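Local structure of angiopoietin-related protein 6 (Homo sapiens, 6Y43) at residues C12-S23 / W38-T49; A176-H185 / Y194-E202. The protein is an angiopoietin-like factor whose fibrinogen-like globe carries a calcium ion and which probably acts as a secreted growth or immune signal. All coordinates share one frame; numbering follows the deposited sequence.

Overall arrangement
Both contacts belong to one fibrinogen C-terminal globular domain and lie on opposite sides of its centre, their own centres about 28 Å apart and their nearest atoms about 12 Å apart. They follow one another along the chain: contact 1 closes before contact 2 opens. Contact 1 fastens helix 12-17 to strands 33-40 and 48-54 near the N-terminus. Contact 2 joins two irregular segments of the long region between helix 162-166 and strand 212-219, in the part of the globe that also holds the calcium site. Strand 48-54 of the antiparallel sheet begins in contact 1, and its Gln52 and Arg54 reach contact 2, so one sheet connects two separately fastened ends of a single globe.

Contact 1 (C12-S23 / W38-T49); sequences CAEARQAGHEQS and WCEQQLEGGGWT
The disulfide Cys12-Cys39 is the covalent link, its SG atoms 2.1 Å apart with a chi3 of -79°, tying the first residue of helix 12-17 to strand 33-40. Thr49 OG1 lies 3.2 Å from Cys12 SG at its flank. Hydrogen bonds then line the turn that follows the strand. Ser23 OG, set beside its own backbone N, accepts an almost straight bond from Gln41 N at 2.9 Å. Gln42, bent at chi2 (-68°), sends NE2 to Glu21 O at 2.9 Å, in the carbonyl plane and on a lone pair. Gln41, bent likewise, has its buried amide gripped by both segments: OE1 accepts Gly47 N of its own segment nearly along the C=O axis, while NE2 gives a weak bond to Cys12 O of the helix.

Strands 33-40 and 48-54 form an antiparallel pair in the fibrinogen-like domain, and Glu40 pairs with both Gly47 and Trp48, a G1 beta bulge. At the bulge Gly47 CA lies 3.6 Å from Ala13 CA, where a CB on Gly47 would clash with the helix. Glu40 OE2 holds the adjoining turn by accepting Gln42 N and Leu43 N from opposite faces of its carboxylate.

Water completes the polar links, one molecule joining Ala13 N, Gly47 O and Thr49 OG1, another joining Ser23 OG to Glu40 OE2. Among the packing contacts, Arg16 and Gln41 run antiparallel alongside each other, guanidinium and amide planes 84° apart, with Arg16 CB 3.7 Å from Gln41 OE1. Tyr26 of strand 24-30 also touches Ala15, Cys39 and Gln41.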
loop_
_atom_site.group_PDB
_atom_site.type_symbol
_atom_site.label_atom_id
_atom_site.label_comp_id
_atom_site.label_asym_id
_atom_site.label_seq_id
_atom_site.Cartn_x
_atom_site.Cartn_y
_atom_site.Cartn_z
ATOM N N CYS A 12 12.900 -5.090 -5.459
ATOM C CA CYS A 12 12.670 -6.528 -5.371
ATOM C C CYS A 12 12.810 -7.202 -6.728
ATOM O O CYS A 12 13.231 -8.354 -6.807
ATOM C CB CYS A 12 11.286 -6.794 -4.777
ATOM S SG CYS A 12 11.182 -6.286 -3.031
ATOM N N ALA A 13 12.437 -6.507 -7.798
ATOM C CA ALA A 13 12.575 -7.077 -9.132
ATOM C C ALA A 13 14.032 -7.403 -9.442
ATOM O O ALA A 13 14.329 -8.467 -9.993
ATOM C CB ALA A 13 11.999 -6.111 -10.165
ATOM N N GLU A 14 14.963 -6.524 -9.057
ATOM C CA GLU A 14 16.375 -6.822 -9.304
ATOM C C GLU A 14 16.820 -8.069 -8.533
ATOM O O GLU A 14 17.520 -8.934 -9.079
ATOM C CB GLU A 14 17.235 -5.609 -8.944
ATOM C CG GLU A 14 18.712 -5.884 -9.185
ATOM C CD GLU A 14 19.601 -4.729 -8.840
ATOM O OE1 GLU A 14 19.399 -4.105 -7.776
ATOM O OE2 GLU A 14 20.513 -4.449 -9.644
ATOM N N ALA A 15 16.398 -8.201 -7.274
ATOM C CA ALA A 15 16.696 -9.406 -6.512
ATOM C C ALA A 15 16.114 -10.650 -7.188
ATOM O O ALA A 15 16.782 -11.686 -7.298
ATOM C CB ALA A 15 16.147 -9.254 -5.099
ATOM N N ARG A 16 14.865 -10.560 -7.642
ATOM C CA ARG A 16 14.224 -11.689 -8.303
ATOM C C ARG A 16 14.992 -12.111 -9.546
ATOM O O ARG A 16 15.259 -13.301 -9.750
ATOM C CB ARG A 16 12.786 -11.320 -8.658
ATOM C CG ARG A 16 12.062 -12.408 -9.410
ATOM C CD ARG A 16 11.834 -13.626 -8.528
ATOM N NE ARG A 16 11.254 -14.718 -9.303
ATOM C CZ ARG A 16 11.960 -15.529 -10.086
ATOM N NH1 ARG A 16 13.277 -15.375 -10.196
ATOM N NH2 ARG A 16 11.350 -16.485 -10.773
ATOM N N GLN A 17 15.351 -11.149 -10.392
ATOM C CA GLN A 17 16.076 -11.471 -11.614
ATOM C C GLN A 17 17.448 -12.070 -11.325
ATOM O O GLN A 17 18.025 -12.735 -12.194
ATOM C CB GLN A 17 16.248 -10.221 -12.471
ATOM C CG GLN A 17 14.997 -9.419 -12.753
ATOM C CD GLN A 17 15.329 -8.104 -13.449
ATOM O OE1 GLN A 17 16.473 -7.883 -13.847
ATOM N NE2 GLN A 17 14.343 -7.217 -13.570
ATOM N N ALA A 18 17.999 -11.827 -10.138
ATOM C CA ALA A 18 19.265 -12.435 -9.752
ATOM C C ALA A 18 19.094 -13.852 -9.221
ATOM O O ALA A 18 20.091 -14.481 -8.847
ATOM C CB ALA A 18 19.969 -11.562 -8.700
ATOM N N GLY A 19 17.868 -14.368 -9.179
ATOM C CA GLY A 19 17.620 -15.731 -8.778
ATOM C C GLY A 19 17.135 -15.917 -7.362
ATOM O O GLY A 19 17.174 -17.041 -6.858
ATOM N N HIS A 20 16.710 -14.851 -6.690
ATOM C CA HIS A 20 16.161 -14.969 -5.346
ATOM C C HIS A 20 14.662 -15.137 -5.510
ATOM O O HIS A 20 13.946 -14.180 -5.831
ATOM C CB HIS A 20 16.574 -13.767 -4.506
ATOM C CG HIS A 20 18.056 -13.655 -4.371
ATOM N ND1 HIS A 20 18.789 -14.489 -3.552
ATOM C CD2 HIS A 20 18.954 -12.863 -5.002
ATOM C CE1 HIS A 20 20.072 -14.199 -3.669
ATOM N NE2 HIS A 20 20.198 -13.216 -4.541
ATOM N N GLU A 21 14.205 -16.383 -5.352
ATOM C CA GLU A 21 12.825 -16.763 -5.618
ATOM C C GLU A 21 11.968 -16.848 -4.360
ATOM O O GLU A 21 10.762 -17.100 -4.466
ATOM C CB GLU A 21 12.789 -18.125 -6.321
ATOM C CG GLU A 21 13.909 -18.376 -7.306
ATOM C CD GLU A 21 13.635 -19.589 -8.194
ATOM O OE1 GLU A 21 13.733 -19.457 -9.434
ATOM O OE2 GLU A 21 13.310 -20.671 -7.646
ATOM N N GLN A 22 12.551 -16.671 -3.171
ATOM C CA GLN A 22 11.816 -16.848 -1.926
ATOM C C GLN A 22 11.370 -15.496 -1.389
ATOM O O GLN A 22 12.182 -14.576 -1.238
ATOM C CB GLN A 22 12.658 -17.535 -0.852
ATOM C CG GLN A 22 13.029 -18.949 -1.115
ATOM C CD GLN A 22 13.933 -19.460 -0.017
ATOM O OE1 GLN A 22 15.112 -19.102 0.053
ATOM N NE2 GLN A 22 13.374 -20.249 0.872
ATOM N N SER A 23 10.094 -15.391 -1.062
ATOM C CA SER A 23 9.621 -14.177 -0.426
ATOM C C SER A 23 10.235 -14.037 0.962
ATOM O O SER A 23 10.604 -15.016 1.610
ATOM C CB SER A 23 8.095 -14.199 -0.369
ATOM O OG SER A 23 7.582 -14.315 -1.693
ATOM N N TRP A 38 9.619 -6.207 2.669
ATOM C CA TRP A 38 9.199 -7.534 2.232
ATOM C C TRP A 38 9.061 -7.554 0.711
ATOM O O TRP A 38 8.426 -6.661 0.129
ATOM C CB TRP A 38 7.870 -7.931 2.877
ATOM C CG TRP A 38 7.512 -9.370 2.667
ATOM C CD1 TRP A 38 6.872 -9.921 1.576
ATOM C CD2 TRP A 38 7.785 -10.456 3.557
ATOM N NE1 TRP A 38 6.728 -11.274 1.753
ATOM C CE2 TRP A 38 7.261 -11.630 2.962
ATOM C CE3 TRP A 38 8.393 -10.546 4.812
ATOM C CZ2 TRP A 38 7.366 -12.889 3.564
ATOM C CZ3 TRP A 38 8.481 -11.803 5.416
ATOM C CH2 TRP A 38 7.971 -12.944 4.791
ATOM N N CYS A 39 9.655 -8.564 0.076
ATOM C CA CYS A 39 9.526 -8.817 -1.356
ATOM C C CYS A 39 8.648 -10.041 -1.555
ATOM O O CYS A 39 8.937 -11.105 -0.990
ATOM C CB CYS A 39 10.876 -9.112 -2.023
ATOM S SG CYS A 39 12.116 -7.842 -2.063
ATOM N N GLU A 40 7.580 -9.886 -2.345
ATOM C CA GLU A 40 6.761 -11.002 -2.819
ATOM C C GLU A 40 7.407 -11.506 -4.110
ATOM O O GLU A 40 7.381 -10.825 -5.143
ATOM C CB GLU A 40 5.311 -10.563 -3.030
ATOM C CG GLU A 40 4.492 -11.573 -3.810
ATOM C CD GLU A 40 4.452 -12.906 -3.123
ATOM O OE1 GLU A 40 4.017 -12.968 -1.954
ATOM O OE2 GLU A 40 4.839 -13.895 -3.770
ATOM N N GLN A 41 8.029 -12.677 -4.049
ATOM C CA GLN A 41 8.833 -13.149 -5.167
ATOM C C GLN A 41 8.183 -14.254 -5.990
ATOM O O GLN A 41 8.830 -14.772 -6.902
ATOM C CB GLN A 41 10.193 -13.655 -4.670
ATOM C CG GLN A 41 11.008 -12.601 -3.957
ATOM C CD GLN A 41 11.457 -11.471 -4.854
ATOM O OE1 GLN A 41 10.680 -10.913 -5.624
ATOM N NE2 GLN A 41 12.720 -11.094 -4.731
ATOM N N GLN A 42 6.953 -14.638 -5.697
ATOM C CA GLN A 42 6.289 -15.695 -6.465
ATOM C C GLN A 42 5.057 -15.213 -7.210
ATOM O O GLN A 42 4.878 -15.549 -8.383
ATOM C CB GLN A 42 5.895 -16.846 -5.534
ATOM C CG GLN A 42 7.049 -17.682 -5.086
ATOM C CD GLN A 42 7.667 -18.476 -6.223
ATOM O OE1 GLN A 42 6.980 -19.223 -6.928
ATOM N NE2 GLN A 42 8.970 -18.299 -6.425
ATOM N N LEU A 43 4.209 -14.415 -6.578
ATOM C CA LEU A 43 2.966 -14.014 -7.231
ATOM C C LEU A 43 3.221 -13.149 -8.460
ATOM O O LEU A 43 3.978 -12.171 -8.416
ATOM C CB LEU A 43 2.073 -13.289 -6.223
ATOM C CG LEU A 43 0.689 -12.816 -6.669
ATOM C CD1 LEU A 43 -0.292 -12.953 -5.516
ATOM C CD2 LEU A 43 0.792 -11.388 -7.129
ATOM N N GLU A 44 2.564 -13.519 -9.562
ATOM C CA GLU A 44 2.621 -12.795 -10.830
ATOM C C GLU A 44 4.053 -12.458 -11.221
ATOM O O GLU A 44 4.395 -11.322 -11.556
ATOM C CB GLU A 44 1.760 -11.541 -10.766
ATOM C CG GLU A 44 0.309 -11.871 -10.909
ATOM C CD GLU A 44 -0.562 -10.641 -10.896
ATOM O OE1 GLU A 44 -0.168 -9.651 -11.530
ATOM O OE2 GLU A 44 -1.617 -10.661 -10.233
ATOM N N GLY A 45 4.893 -13.471 -11.185
ATOM C CA GLY A 45 6.250 -13.350 -11.641
ATOM C C GLY A 45 7.208 -12.859 -10.591
ATOM O O GLY A 45 8.420 -12.864 -10.837
ATOM N N GLY A 46 6.704 -12.462 -9.420
ATOM C CA GLY A 46 7.564 -11.956 -8.366
ATOM C C GLY A 46 8.118 -10.573 -8.653
ATOM O O GLY A 46 7.713 -9.862 -9.587
ATOM N N GLY A 47 9.059 -10.178 -7.787
ATOM C CA GLY A 47 9.700 -8.891 -7.901
ATOM C C GLY A 47 8.897 -7.730 -7.351
ATOM O O GLY A 47 9.155 -6.585 -7.732
ATOM N N TRP A 48 7.961 -7.991 -6.452
ATOM C CA TRP A 48 7.055 -6.979 -5.926
ATOM C C TRP A 48 7.567 -6.483 -4.579
ATOM O O TRP A 48 7.772 -7.283 -3.659
ATOM C CB TRP A 48 5.644 -7.541 -5.758
ATOM C CG TRP A 48 4.989 -7.931 -7.025
ATOM C CD1 TRP A 48 4.858 -9.188 -7.532
ATOM C CD2 TRP A 48 4.330 -7.052 -7.950
ATOM N NE1 TRP A 48 4.166 -9.154 -8.722
ATOM C CE2 TRP A 48 3.822 -7.857 -9.000
ATOM C CE3 TRP A 48 4.112 -5.674 -7.985
ATOM C CZ2 TRP A 48 3.136 -7.321 -10.082
ATOM C CZ3 TRP A 48 3.421 -5.143 -9.068
ATOM C CH2 TRP A 48 2.944 -5.973 -10.094
ATOM N N THR A 49 7.762 -5.168 -4.471
ATOM C CA THR A 49 8.108 -4.527 -3.206
ATOM C C THR A 49 6.829 -4.207 -2.444
ATOM O O THR A 49 6.000 -3.433 -2.927
ATOM C CB THR A 49 8.900 -3.244 -3.452
ATOM O OG1 THR A 49 10.067 -3.554 -4.213
ATOM C CG2 THR A 49 9.267 -2.548 -2.136
HETATM O O HOH W 1 10.271 -4.241 -7.093
HETATM O O HOH W 2 5.493 -16.117 -2.141
#

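Contact 2 (A176-H185 / Y194-E202). With EDO (1,2-ethanediol), chain E.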
loop_
_atom_site.group_PDB
_atom_site.type_symbol
_atom_site.label_atom_id
_atom_site.label_comp_id
_atom_site.label_asym_id
_atom_site.label_seq_id
_atom_site.Cartn_x
_atom_site.Cartn_y
_atom_site.Cartn_z
ATOM N N ALA A 176 -14.293 7.531 0.650
ATOM C CA ALA A 176 -13.427 6.508 0.082
ATOM C C ALA A 176 -14.166 5.338 -0.550
ATOM O O ALA A 176 -15.154 4.821 -0.015
ATOM C CB ALA A 176 -12.462 5.942 1.138
ATOM N N HIS A 177 -13.597 4.891 -1.656
ATOM C CA HIS A 177 -13.891 3.577 -2.206
ATOM C C HIS A 177 -12.999 2.488 -1.614
ATOM O O HIS A 177 -13.364 1.315 -1.674
ATOM C CB HIS A 177 -13.747 3.622 -3.722
ATOM C CG HIS A 177 -14.866 4.353 -4.400
ATOM N ND1 HIS A 177 -14.980 4.439 -5.765
ATOM C CD2 HIS A 177 -15.893 5.074 -3.887
ATOM C CE1 HIS A 177 -16.052 5.153 -6.070
ATOM N NE2 HIS A 177 -16.626 5.543 -4.946
ATOM N N SER A 178 -11.841 2.845 -1.063
ATOM C CA SER A 178 -10.954 1.888 -0.419
ATOM C C SER A 178 -10.376 2.538 0.827
ATOM O O SER A 178 -10.204 3.754 0.873
ATOM C CB SER A 178 -9.834 1.445 -1.358
ATOM O OG SER A 178 -9.181 2.512 -1.991
ATOM N N ASN A 179 -10.098 1.732 1.853
ATOM C CA ASN A 179 -9.641 2.283 3.123
ATOM C C ASN A 179 -8.629 1.319 3.729
ATOM O O ASN A 179 -8.767 0.862 4.857
ATOM C CB ASN A 179 -10.821 2.515 4.063
ATOM C CG ASN A 179 -10.456 3.297 5.309
ATOM O OD1 ASN A 179 -9.725 4.281 5.242
ATOM N ND2 ASN A 179 -10.991 2.866 6.455
ATOM N N LEU A 180 -7.572 1.041 2.973
ATOM C CA LEU A 180 -6.688 -0.046 3.374
ATOM C C LEU A 180 -5.865 0.295 4.602
ATOM O O LEU A 180 -5.344 -0.624 5.240
ATOM C CB LEU A 180 -5.768 -0.455 2.231
ATOM C CG LEU A 180 -6.479 -0.963 0.966
ATOM C CD1 LEU A 180 -5.461 -1.455 -0.023
ATOM C CD2 LEU A 180 -7.525 -2.028 1.290
ATOM N N ASN A 181 -5.754 1.575 4.974
ATOM C CA ASN A 181 -5.066 1.948 6.201
ATOM C C ASN A 181 -6.019 2.143 7.377
ATOM O O ASN A 181 -5.637 2.742 8.383
ATOM C CB ASN A 181 -4.220 3.197 5.980
ATOM C CG ASN A 181 -3.002 2.926 5.132
ATOM O OD1 ASN A 181 -2.560 1.774 4.990
ATOM N ND2 ASN A 181 -2.432 3.979 4.580
ATOM N N GLY A 182 -7.239 1.622 7.274
ATOM C CA GLY A 182 -8.239 1.789 8.302
ATOM C C GLY A 182 -8.070 0.806 9.434
ATOM O O GLY A 182 -6.982 0.291 9.704
ATOM N N VAL A 183 -9.167 0.591 10.139
ATOM C CA VAL A 183 -9.170 -0.272 11.310
ATOM C C VAL A 183 -9.237 -1.725 10.860
ATOM O O VAL A 183 -10.199 -2.126 10.203
ATOM C CB VAL A 183 -10.360 0.050 12.219
ATOM C CG1 VAL A 183 -10.298 -0.846 13.455
ATOM C CG2 VAL A 183 -10.392 1.510 12.585
ATOM N N TRP A 184 -8.227 -2.517 11.220
ATOM C CA TRP A 184 -8.264 -3.965 11.003
ATOM C C TRP A 184 -9.122 -4.589 12.098
ATOM O O TRP A 184 -8.738 -4.603 13.273
ATOM C CB TRP A 184 -6.855 -4.554 10.999
ATOM C CG TRP A 184 -6.797 -6.015 10.589
ATOM C CD1 TRP A 184 -6.667 -6.508 9.326
ATOM C CD2 TRP A 184 -6.890 -7.148 11.451
ATOM N NE1 TRP A 184 -6.664 -7.880 9.347
ATOM C CE2 TRP A 184 -6.809 -8.303 10.639
ATOM C CE3 TRP A 184 -7.038 -7.300 12.827
ATOM C CZ2 TRP A 184 -6.840 -9.605 11.169
ATOM C CZ3 TRP A 184 -7.085 -8.587 13.351
ATOM C CH2 TRP A 184 -7.001 -9.718 12.524
ATOM N N HIS A 185 -10.301 -5.061 11.738
ATOM C CA HIS A 185 -11.139 -5.736 12.717
ATOM C C HIS A 185 -10.838 -7.234 12.716
ATOM O O HIS A 185 -10.292 -7.776 11.763
ATOM C CB HIS A 185 -12.602 -5.456 12.425
ATOM C CG HIS A 185 -12.969 -4.008 12.531
ATOM N ND1 HIS A 185 -13.425 -3.448 13.702
ATOM C CD2 HIS A 185 -12.931 -3.002 11.623
ATOM C CE1 HIS A 185 -13.665 -2.163 13.511
ATOM N NE2 HIS A 185 -13.388 -1.871 12.254
ATOM N N TYR A 194 -19.133 3.943 11.995
ATOM C CA TYR A 194 -18.623 4.356 10.703
ATOM C C TYR A 194 -18.032 3.173 9.958
ATOM O O TYR A 194 -17.533 2.219 10.563
ATOM C CB TYR A 194 -17.552 5.445 10.851
ATOM C CG TYR A 194 -18.042 6.675 11.589
ATOM C CD1 TYR A 194 -18.980 7.523 11.004
ATOM C CD2 TYR A 194 -17.591 6.981 12.862
ATOM C CE1 TYR A 194 -19.444 8.629 11.651
ATOM C CE2 TYR A 194 -18.065 8.104 13.529
ATOM C CZ TYR A 194 -18.991 8.920 12.912
ATOM O OH TYR A 194 -19.479 10.042 13.540
ATOM N N GLN A 195 -18.084 3.272 8.629
ATOM C CA GLN A 195 -17.355 2.362 7.758
ATOM C C GLN A 195 -15.880 2.701 7.881
ATOM O O GLN A 195 -15.374 3.554 7.156
ATOM C CB GLN A 195 -17.830 2.477 6.313
ATOM C CG GLN A 195 -19.292 2.183 6.159
ATOM C CD GLN A 195 -19.721 2.016 4.711
ATOM O OE1 GLN A 195 -19.089 2.535 3.793
ATOM N NE2 GLN A 195 -20.793 1.291 4.508
ATOM N N ASP A 196 -15.189 2.064 8.823
ATOM C CA ASP A 196 -13.824 2.423 9.146
ATOM C C ASP A 196 -12.879 1.250 8.980
ATOM O O ASP A 196 -11.692 1.381 9.286
ATOM C CB ASP A 196 -13.734 2.980 10.565
ATOM C CG ASP A 196 -14.130 1.966 11.634
ATOM O OD1 ASP A 196 -14.164 0.752 11.348
ATOM O OD2 ASP A 196 -14.405 2.402 12.771
ATOM N N GLY A 197 -13.352 0.153 8.398
ATOM C CA GLY A 197 -12.550 -1.043 8.276
ATOM C C GLY A 197 -11.608 -1.014 7.087
ATOM O O GLY A 197 -11.598 -0.098 6.272
ATOM N N VAL A 198 -10.832 -2.081 6.974
ATOM C CA VAL A 198 -9.909 -2.266 5.864
ATOM C C VAL A 198 -10.717 -2.755 4.672
ATOM O O VAL A 198 -10.911 -3.966 4.496
ATOM C CB VAL A 198 -8.800 -3.269 6.225
ATOM C CG1 VAL A 198 -7.924 -3.508 5.033
ATOM C CG2 VAL A 198 -7.987 -2.808 7.439
ATOM N N TYR A 199 -11.224 -1.821 3.860
ATOM C CA TYR A 199 -12.221 -2.178 2.861
ATOM C C TYR A 199 -11.859 -1.764 1.446
ATOM O O TYR A 199 -11.003 -0.922 1.185
ATOM C CB TYR A 199 -13.602 -1.615 3.240
ATOM C CG TYR A 199 -13.893 -0.119 3.055
ATOM C CD1 TYR A 199 -14.106 0.431 1.787
ATOM C CD2 TYR A 199 -14.057 0.707 4.151
ATOM C CE1 TYR A 199 -14.441 1.800 1.626
ATOM C CE2 TYR A 199 -14.389 2.065 4.004
ATOM C CZ TYR A 199 -14.577 2.599 2.742
ATOM O OH TYR A 199 -14.939 3.930 2.592
ATOM N N TRP A 200 -12.537 -2.444 0.528
ATOM C CA TRP A 200 -12.397 -2.267 -0.911
ATOM C C TRP A 200 -13.822 -2.360 -1.446
ATOM O O TRP A 200 -14.470 -3.405 -1.331
ATOM C CB TRP A 200 -11.490 -3.347 -1.497
ATOM C CG TRP A 200 -10.999 -3.116 -2.879
ATOM C CD1 TRP A 200 -11.545 -3.597 -4.029
ATOM C CD2 TRP A 200 -9.833 -2.366 -3.273
ATOM N NE1 TRP A 200 -10.805 -3.199 -5.110
ATOM C CE2 TRP A 200 -9.748 -2.446 -4.683
ATOM C CE3 TRP A 200 -8.864 -1.635 -2.579
ATOM C CZ2 TRP A 200 -8.736 -1.823 -5.408
ATOM C CZ3 TRP A 200 -7.856 -1.013 -3.299
ATOM C CH2 TRP A 200 -7.802 -1.108 -4.706
ATOM N N ALA A 201 -14.351 -1.243 -1.942
ATOM C CA ALA A 201 -15.780 -1.183 -2.235
ATOM C C ALA A 201 -16.234 -2.327 -3.132
ATOM O O ALA A 201 -17.314 -2.889 -2.936
ATOM C CB ALA A 201 -16.130 0.144 -2.900
ATOM N N GLU A 202 -15.461 -2.643 -4.162
ATOM C CA GLU A 202 -15.892 -3.622 -5.142
ATOM C C GLU A 202 -15.484 -5.050 -4.776
ATOM O O GLU A 202 -15.695 -5.972 -5.583
ATOM C CB GLU A 202 -15.344 -3.238 -6.523
ATOM C CG GLU A 202 -16.394 -3.391 -7.616
ATOM C CD GLU A 202 -15.868 -3.091 -9.005
ATOM O OE1 GLU A 202 -15.354 -1.942 -9.194
ATOM O OE2 GLU A 202 -15.993 -4.016 -9.878
HETATM C C1 EDO E . -18.360 2.575 -1.203
HETATM O O1 EDO E . -18.693 3.952 -1.379
HETATM C C2 EDO E . -18.064 2.366 0.272
HETATM O O2 EDO E . -19.281 2.514 1.015
#
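Tyr199 lays one ring face against Asn179, whose CB makes a CH-pi contact 3.8 Å from the ring centroid; the hydroxyl OH lies 2.8 Å from Ala176 O, at the ring edge, with Gln166 OE1 as a second polar neighbour. A chi1 of 75° puts the ring between its backbone N and carbonyl carbon, which lays it alongside Ala176 to Asn179. A leucine in its place would probably leave Asn179 CB without its aromatic face and take away the hydroxyl that Ala176 O and Gln166 OE1 both approach. Asn179 ND2 reaches Gly197 O from above the carbonyl plane at 3.0 Å, while OD1 bonds Tyr172. Farther along, the His185 and Asp196 side chains come in roughly perpendicular, yet ring and carboxylate planes are only 18° apart; His185 NE2 meets Asp196 OD1 on its syn side at 2.9 Å. Val183 CG1 lies over one face of that imidazole. Backbone bonds from Ala201 N to His177 O and from Asn179 N to Tyr199 O flank the Ser178-Trp200 bridge, where Ser178 CB sits 3.5 Å from Trp200 CE3. Along the chain both segments fall between helix 162-166 and strand 212-219; in space Leu180 and Trp200 pack on strand 95-102, and Leu180 and Val198 touch strand 212-219.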